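Diaminopimelate decarboxylase (Methanocaldococcus jannaschii, PDB 1TWI) catalyses the pyridoxal-phosphate-dependent decarboxylation of meso-diaminopimelate to L-lysine, the last step of lysine biosynthesis by the diaminopimelate route. Local coordinates at residues A[78-81]-A[82-85]. Sequence-based numbering, arbitrary orientation.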
loop_
_atom_site.group_PDB
_atom_site.type_symbol
_atom_site.label_atom_id
_atom_site.label_comp_id
_atom_site.label_asym_id
_atom_site.label_seq_id
_atom_site.Cartn_x
_atom_site.Cartn_y
_atom_site.Cartn_z
ATOM N N ARG A 78 1.439 23.886 -1.087
ATOM C CA ARG A 78 1.610 25.317 -1.343
ATOM C C ARG A 78 0.384 26.078 -0.861
ATOM O O ARG A 78 0.518 27.192 -0.353
ATOM C CB ARG A 78 1.909 25.613 -2.847
ATOM C CG ARG A 78 3.355 25.222 -3.185
ATOM C CD ARG A 78 3.836 25.580 -4.581
ATOM N NE ARG A 78 4.048 27.019 -4.711
ATOM C CZ ARG A 78 5.140 27.704 -4.360
ATOM N NH1 ARG A 78 6.230 27.137 -3.825
ATOM N NH2 ARG A 78 5.129 29.008 -4.564
ATOM N N LEU A 79 -0.799 25.477 -1.026
ATOM C CA LEU A 79 -2.040 26.112 -0.548
ATOM C C LEU A 79 -1.902 26.307 0.951
ATOM O O LEU A 79 -2.079 27.427 1.481
ATOM C CB LEU A 79 -3.244 25.194 -0.818
ATOM C CG LEU A 79 -4.603 25.603 -0.148
ATOM C CD1 LEU A 79 -5.090 27.062 -0.576
ATOM C CD2 LEU A 79 -5.643 24.506 -0.466
ATOM N N LEU A 80 -1.614 25.198 1.665
ATOM C CA LEU A 80 -1.477 25.282 3.106
ATOM C C LEU A 80 -0.389 26.286 3.542
ATOM O O LEU A 80 -0.627 27.065 4.471
ATOM C CB LEU A 80 -1.301 23.857 3.733
ATOM C CG LEU A 80 -2.669 23.152 3.754
ATOM C CD1 LEU A 80 -2.490 21.635 3.907
ATOM C CD2 LEU A 80 -3.500 23.751 4.915
ATOM N N ALA A 81 0.751 26.338 2.835
ATOM C CA ALA A 81 1.800 27.303 3.191
ATOM C C ALA A 81 1.243 28.758 3.050
ATOM O O ALA A 81 1.476 29.624 3.918
ATOM C CB ALA A 81 3.039 27.164 2.241
ATOM N N LYS A 82 0.566 29.012 1.945
ATOM C CA LYS A 82 0.010 30.329 1.719
ATOM C C LYS A 82 -1.020 30.725 2.775
ATOM O O LYS A 82 -1.187 31.910 3.031
ATOM C CB LYS A 82 -0.604 30.414 0.323
ATOM C CG LYS A 82 0.468 30.557 -0.764
ATOM C CD LYS A 82 -0.205 31.053 -2.027
ATOM C CE LYS A 82 0.726 31.149 -3.244
ATOM N NZ LYS A 82 1.803 32.175 -3.103
ATOM N N LEU A 83 -1.681 29.759 3.398
ATOM C CA LEU A 83 -2.614 30.083 4.469
ATOM C C LEU A 83 -1.913 30.434 5.804
ATOM O O LEU A 83 -2.573 30.884 6.746
ATOM C CB LEU A 83 -3.607 28.937 4.697
ATOM C CG LEU A 83 -4.530 28.610 3.523
ATOM C CD1 LEU A 83 -5.428 27.420 3.861
ATOM C CD2 LEU A 83 -5.391 29.858 3.210
ATOM N N GLY A 84 -0.594 30.262 5.875
ATOM C CA GLY A 84 0.154 30.548 7.100
ATOM C C GLY A 84 0.448 29.301 7.936
ATOM O O GLY A 84 0.978 29.345 9.063
ATOM N N CYS A 85 0.102 28.157 7.367
ATOM C CA CYS A 85 0.285 26.889 8.058
ATOM C C CYS A 85 1.751 26.414 8.103
ATOM O O CYS A 85 2.542 26.746 7.200
ATOM C CB CYS A 85 -0.582 25.852 7.327
ATOM S SG CYS A 85 -0.898 24.338 8.259
HETATM O O HOH W 1 3.328 29.005 5.870
#
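After the last regular turn of helix 74-82, where Lys82 N and Leu83 N donate to Arg78 O and Leu79 O, Gly84, with phi at 99°, ends the helix in a Schellman motif whose two bonds reach back from Cys85 N to Leu80 O at 3.2 Å and from Gly84 N to Ala81 O at 2.9 Å.

Among the side chains, the CB of Cys85 lies 4.2 Å from that of Leu80, close beside the Leu80 carbonyl. With SG anti to the backbone N (chi1 -163°), the thiol points away from that carbonyl, and the Cys85 side chain packs on Val64 and Tyr66 of strand 62-67. Leu83 stands alongside the final turn, its CG 4.4 Å from Leu79 CD1 and its CD1 4.3 Å from Leu80 CD2. A water bonded to Ala81 O and Cys85 O ties the turn together once more. On the outer flank, Arg78 and Lys82 run out side by side toward the second subunit, where Lys82 NZ forms a salt bridge with the C-terminal carboxylate of Leu434 of that subunit and Arg78 NE bonds to its Leu433 O.

The capped helix thus turns into strand 86-89 of the cofactor-binding barrel, completing a beta-alpha-beta crossover from strand 62-67. The carboxylate of the neighbouring chain probably offsets the like charges of Arg78 and Lys82, linking this helix end to the dimer interface.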